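Local coordinates for protein flavodoxin (Fusobacterium nucleatum, PDB 6OHK) that binds flavin mononucleotide and probably carries electrons to redox enzymes as a flavodoxin, at residues 5-18 / 45-59. The protein carries 1 engineered substitution. Residues are numbered along the deposited sequence; the frame is centred on the assembly and turned at random.
Sequences KTIGIFYATLTGTT and EIENFENLILVTPTY. Engineered in segment 5-18: Gly16 (natural residue Lys). With FMN (flavin mononucleotide), chain B.
Phe10 lays its ring beneath Ile46, whose CG1 stands over the ring centre, 3.4 Å from the centroid and 5° off the normal, a close CH-pi contact. With CG anti to the carbonyl carbon (chi1 -69°), the ring runs back along its own strand toward Gly8; its CE1 meets Leu52 CD2 at 3.6 Å, while CZ reaches Phe49 CE2. A large flat residue suits this place, tying strand 7-11 to the 3-10 segment 45-48 that leads into the partner strand. Phe49 turns a face to Gly8 CA, 3.8 Å from its centroid; a glycine lets the ring lie directly on the backbone.

The strands run parallel, Gly8 and Phe10 each giving an N-H to, and taking one from, strand 51-59. Where the pair starts, exposed Lys5 NZ forms a salt bridge with Glu50 OE1 (2.9 Å).

At the other end lies the flavodoxin phosphate loop. Threonine sets a hydroxyl close to the main chain: Thr13, Thr15, Thr17 and Thr18 donate theirs to the FMN phosphate, beside the N-H groups of Leu14, Thr15, Thr17 and Thr18. Engineered Gly16, at the N-cap, donates its N-H to Thr13 OG1, an ST motif. Tyr59 OH donates to FMN O2P (2.6 Å), in plane at the ring edge; Leu14 CD2 meets Tyr59 CZ obliquely.

Strand 7-11 lies between strands 34-38 and 51-59; Phe37 of strand 34-38 stacks with Phe10, and Trp68 of helix 66-69 touches Phe10 and Ile46.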
# COMPACT_ATOMS: atom_id res chain seq x y z
N LYS A 5 3.67 17.54 4.42
CA LYS A 5 2.50 17.73 3.57
C LYS A 5 1.48 16.64 3.87
O LYS A 5 1.82 15.55 4.33
CB LYS A 5 2.89 17.73 2.10
CG LYS A 5 3.71 18.95 1.77
CD LYS A 5 4.16 19.00 0.33
CE LYS A 5 4.77 20.37 0.01
NZ LYS A 5 5.45 20.39 -1.32
N THR A 6 0.22 16.95 3.61
CA THR A 6 -0.85 16.02 3.89
C THR A 6 -0.62 14.69 3.17
O THR A 6 -0.24 14.67 1.99
CB THR A 6 -2.18 16.62 3.46
OG1 THR A 6 -2.33 17.86 4.18
CG2 THR A 6 -3.35 15.73 3.77
N ILE A 7 -0.88 13.62 3.89
CA ILE A 7 -0.78 12.26 3.36
C ILE A 7 -2.14 11.83 2.85
O ILE A 7 -3.13 11.85 3.59
CB ILE A 7 -0.28 11.32 4.46
CG1 ILE A 7 1.11 11.74 4.95
CG2 ILE A 7 -0.26 9.89 3.94
CD1 ILE A 7 1.46 11.21 6.33
N GLY A 8 -2.20 11.43 1.60
CA GLY A 8 -3.41 10.84 1.04
C GLY A 8 -3.40 9.34 1.17
O GLY A 8 -2.48 8.69 0.66
N ILE A 9 -4.39 8.79 1.85
CA ILE A 9 -4.52 7.35 2.06
C ILE A 9 -5.67 6.85 1.20
O ILE A 9 -6.81 7.33 1.35
CB ILE A 9 -4.80 7.04 3.54
CG1 ILE A 9 -3.74 7.69 4.44
CG2 ILE A 9 -4.90 5.54 3.75
CD1 ILE A 9 -4.08 7.59 5.91
N PHE A 10 -5.39 5.92 0.31
CA PHE A 10 -6.37 5.40 -0.64
C PHE A 10 -6.45 3.89 -0.47
O PHE A 10 -5.41 3.23 -0.48
CB PHE A 10 -5.94 5.72 -2.05
CG PHE A 10 -6.02 7.21 -2.36
CD1 PHE A 10 -5.00 8.09 -1.96
CD2 PHE A 10 -7.13 7.73 -2.99
CE1 PHE A 10 -5.13 9.44 -2.17
CE2 PHE A 10 -7.24 9.10 -3.21
CZ PHE A 10 -6.25 9.93 -2.81
N TYR A 11 -7.65 3.36 -0.27
CA TYR A 11 -7.81 1.93 -0.01
C TYR A 11 -9.02 1.39 -0.75
O TYR A 11 -9.88 2.14 -1.20
CB TYR A 11 -7.92 1.64 1.50
CG TYR A 11 -9.25 2.01 2.07
CD1 TYR A 11 -9.53 3.32 2.44
CD2 TYR A 11 -10.26 1.06 2.21
CE1 TYR A 11 -10.78 3.67 2.92
CE2 TYR A 11 -11.51 1.41 2.70
CZ TYR A 11 -11.76 2.72 3.04
OH TYR A 11 -13.06 3.01 3.52
N ALA A 12 -9.11 0.06 -0.79
CA ALA A 12 -10.31 -0.64 -1.19
C ALA A 12 -10.48 -1.81 -0.25
O ALA A 12 -9.53 -2.27 0.36
CB ALA A 12 -10.19 -1.14 -2.62
N THR A 13 -11.71 -2.33 -0.18
CA THR A 13 -11.99 -3.49 0.67
C THR A 13 -13.16 -4.27 0.10
O THR A 13 -14.09 -3.67 -0.44
CB THR A 13 -12.29 -3.07 2.12
OG1 THR A 13 -12.38 -4.22 2.96
CG2 THR A 13 -13.59 -2.30 2.22
N LEU A 14 -13.10 -5.61 0.20
CA LEU A 14 -14.29 -6.41 -0.07
C LEU A 14 -15.02 -6.77 1.21
O LEU A 14 -16.22 -6.49 1.35
CB LEU A 14 -13.93 -7.68 -0.84
CG LEU A 14 -15.12 -8.58 -1.19
CD1 LEU A 14 -16.09 -7.91 -2.15
CD2 LEU A 14 -14.62 -9.92 -1.72
N THR A 15 -14.32 -7.39 2.16
CA THR A 15 -14.97 -7.87 3.37
C THR A 15 -14.61 -7.11 4.64
O THR A 15 -15.03 -7.54 5.73
CB THR A 15 -14.77 -9.38 3.54
OG1 THR A 15 -13.39 -9.76 3.39
CG2 THR A 15 -15.58 -10.16 2.52
N GLY A 16 -13.92 -5.99 4.54
CA GLY A 16 -13.73 -5.10 5.66
C GLY A 16 -12.41 -5.18 6.36
O GLY A 16 -12.11 -4.29 7.17
N THR A 17 -11.58 -6.17 6.09
CA THR A 17 -10.34 -6.30 6.84
C THR A 17 -9.47 -5.08 6.62
O THR A 17 -8.84 -4.55 7.55
CB THR A 17 -9.57 -7.55 6.39
OG1 THR A 17 -10.44 -8.68 6.37
CG2 THR A 17 -8.42 -7.82 7.33
N THR A 18 -9.40 -4.61 5.38
CA THR A 18 -8.55 -3.48 5.04
C THR A 18 -8.96 -2.23 5.81
O THR A 18 -8.09 -1.39 6.11
CB THR A 18 -8.58 -3.26 3.52
OG1 THR A 18 -8.06 -4.40 2.86
CG2 THR A 18 -7.69 -2.12 3.14
N GLU A 45 -8.39 11.98 -6.81
CA GLU A 45 -7.72 12.77 -5.78
C GLU A 45 -6.29 12.37 -5.53
O GLU A 45 -5.58 13.11 -4.85
CB GLU A 45 -8.51 12.76 -4.47
CG GLU A 45 -9.88 13.39 -4.57
CD GLU A 45 -10.97 12.44 -5.06
OE1 GLU A 45 -10.72 11.26 -5.42
OE2 GLU A 45 -12.14 12.93 -5.08
N ILE A 46 -5.82 11.23 -6.05
CA ILE A 46 -4.42 10.89 -5.90
C ILE A 46 -3.54 12.01 -6.43
O ILE A 46 -2.43 12.24 -5.93
CB ILE A 46 -4.15 9.52 -6.56
CG1 ILE A 46 -4.80 8.43 -5.72
CG2 ILE A 46 -2.65 9.27 -6.78
CD1 ILE A 46 -4.73 6.99 -6.23
N GLU A 47 -4.00 12.72 -7.47
CA GLU A 47 -3.24 13.83 -8.05
C GLU A 47 -2.94 14.91 -7.02
O GLU A 47 -1.96 15.67 -7.19
CB GLU A 47 -4.04 14.43 -9.21
CG GLU A 47 -3.26 14.98 -10.39
CD GLU A 47 -4.17 15.06 -11.61
OE1 GLU A 47 -3.92 14.33 -12.61
OE2 GLU A 47 -5.17 15.80 -11.54
N ASN A 48 -3.77 15.05 -5.99
CA ASN A 48 -3.74 16.18 -5.08
C ASN A 48 -2.72 16.06 -3.95
O ASN A 48 -2.59 17.02 -3.17
CB ASN A 48 -5.12 16.35 -4.45
CG ASN A 48 -6.18 16.67 -5.47
OD1 ASN A 48 -5.88 17.15 -6.56
ND2 ASN A 48 -7.43 16.40 -5.11
N PHE A 49 -2.01 14.94 -3.82
CA PHE A 49 -1.12 14.71 -2.71
C PHE A 49 0.28 14.41 -3.21
O PHE A 49 0.47 13.75 -4.23
CB PHE A 49 -1.61 13.51 -1.88
CG PHE A 49 -2.97 13.73 -1.33
CD1 PHE A 49 -3.12 14.36 -0.13
CD2 PHE A 49 -4.11 13.37 -2.03
CE1 PHE A 49 -4.36 14.64 0.38
CE2 PHE A 49 -5.34 13.65 -1.55
CZ PHE A 49 -5.49 14.27 -0.35
N GLU A 50 1.27 14.85 -2.44
CA GLU A 50 2.65 14.49 -2.69
C GLU A 50 3.08 13.28 -1.90
O GLU A 50 4.05 12.64 -2.29
CB GLU A 50 3.58 15.67 -2.39
CG GLU A 50 3.24 16.92 -3.26
CD GLU A 50 4.27 18.04 -3.15
OE1 GLU A 50 5.40 17.78 -2.68
OE2 GLU A 50 3.95 19.18 -3.55
N ASN A 51 2.45 13.04 -0.77
CA ASN A 51 2.71 11.89 0.07
C ASN A 51 1.49 10.99 0.00
O ASN A 51 0.38 11.45 0.24
CB ASN A 51 2.89 12.34 1.52
CG ASN A 51 4.08 13.25 1.71
OD1 ASN A 51 5.09 13.09 1.02
ND2 ASN A 51 3.98 14.18 2.65
N LEU A 52 1.69 9.71 -0.33
CA LEU A 52 0.59 8.77 -0.56
C LEU A 52 0.85 7.45 0.13
O LEU A 52 1.97 6.96 0.16
CB LEU A 52 0.48 8.50 -2.05
CG LEU A 52 -0.07 9.64 -2.89
CD1 LEU A 52 0.23 9.40 -4.36
CD2 LEU A 52 -1.57 9.80 -2.71
N ILE A 53 -0.23 6.87 0.63
CA ILE A 53 -0.26 5.48 1.08
C ILE A 53 -1.40 4.79 0.34
O ILE A 53 -2.56 5.21 0.47
CB ILE A 53 -0.47 5.39 2.60
CG1 ILE A 53 0.69 6.07 3.34
CG2 ILE A 53 -0.66 3.93 3.03
CD1 ILE A 53 0.47 6.18 4.84
N LEU A 54 -1.08 3.79 -0.46
CA LEU A 54 -2.06 3.07 -1.28
C LEU A 54 -2.18 1.66 -0.74
O LEU A 54 -1.16 0.98 -0.58
CB LEU A 54 -1.62 3.03 -2.75
CG LEU A 54 -1.14 4.35 -3.35
CD1 LEU A 54 -0.82 4.13 -4.82
CD2 LEU A 54 -2.12 5.49 -3.19
N VAL A 55 -3.39 1.23 -0.43
CA VAL A 55 -3.66 0.00 0.32
C VAL A 55 -4.62 -0.87 -0.47
O VAL A 55 -5.68 -0.41 -0.90
CB VAL A 55 -4.27 0.32 1.69
CG1 VAL A 55 -4.41 -0.95 2.51
CG2 VAL A 55 -3.50 1.41 2.42
N THR A 56 -4.28 -2.14 -0.64
CA THR A 56 -5.22 -3.07 -1.27
C THR A 56 -5.09 -4.48 -0.70
O THR A 56 -3.98 -4.96 -0.50
CB THR A 56 -5.05 -3.11 -2.80
OG1 THR A 56 -6.10 -3.89 -3.39
CG2 THR A 56 -3.68 -3.67 -3.22
N PRO A 57 -6.21 -5.17 -0.49
CA PRO A 57 -6.17 -6.62 -0.39
C PRO A 57 -5.94 -7.24 -1.76
O PRO A 57 -5.98 -6.58 -2.79
CB PRO A 57 -7.56 -6.95 0.14
CG PRO A 57 -8.45 -5.90 -0.51
CD PRO A 57 -7.59 -4.64 -0.52
N THR A 58 -5.70 -8.53 -1.78
CA THR A 58 -5.40 -9.27 -3.00
C THR A 58 -6.53 -10.25 -3.28
O THR A 58 -7.00 -10.94 -2.37
CB THR A 58 -4.13 -10.06 -2.81
OG1 THR A 58 -3.16 -9.26 -2.12
CG2 THR A 58 -3.60 -10.65 -4.10
N TYR A 59 -6.91 -10.33 -4.55
CA TYR A 59 -7.94 -11.24 -5.00
C TYR A 59 -7.53 -11.74 -6.38
O TYR A 59 -6.59 -11.24 -7.00
CB TYR A 59 -9.31 -10.54 -5.07
CG TYR A 59 -9.90 -10.31 -3.70
CD1 TYR A 59 -10.45 -11.36 -2.99
CD2 TYR A 59 -9.81 -9.08 -3.05
CE1 TYR A 59 -10.94 -11.18 -1.74
CE2 TYR A 59 -10.31 -8.90 -1.80
CZ TYR A 59 -10.88 -9.95 -1.14
OH TYR A 59 -11.39 -9.88 0.13
N1 FMN B . -4.55 -13.19 -0.63
C2 FMN B . -3.32 -13.16 -1.30
O2 FMN B . -2.31 -12.88 -0.73
N3 FMN B . -3.31 -13.51 -2.69
C4 FMN B . -4.41 -13.88 -3.42
O4 FMN B . -4.27 -14.14 -4.60
C4A FMN B . -5.64 -13.92 -2.71
N5 FMN B . -6.79 -14.30 -3.40
C5A FMN B . -7.98 -14.39 -2.61
C6 FMN B . -9.14 -14.89 -3.23
C7 FMN B . -10.31 -14.98 -2.51
C7M FMN B . -11.52 -15.47 -3.32
C8 FMN B . -10.33 -14.67 -1.16
C8M FMN B . -11.65 -14.74 -0.42
C9 FMN B . -9.18 -14.17 -0.55
C9A FMN B . -8.01 -14.07 -1.26
N10 FMN B . -6.82 -13.55 -0.61
C10 FMN B . -5.66 -13.55 -1.35
C1' FMN B . -6.84 -13.17 0.80
C2' FMN B . -7.47 -11.75 1.00
O2' FMN B . -6.76 -10.75 0.29
C3' FMN B . -7.41 -11.40 2.49
O3' FMN B . -8.30 -12.26 3.17
C4' FMN B . -7.70 -9.94 2.86
O4' FMN B . -7.45 -9.78 4.25
C5' FMN B . -9.13 -9.52 2.54
O5' FMN B . -9.23 -8.12 2.75
P FMN B . -10.66 -7.40 2.75
O1P FMN B . -10.32 -5.95 3.02
O2P FMN B . -11.35 -7.59 1.44
O3P FMN B . -11.48 -8.02 3.89
O HOH W 1 0.56 16.18 -0.11
O HOH W 2 -12.65 -11.75 1.69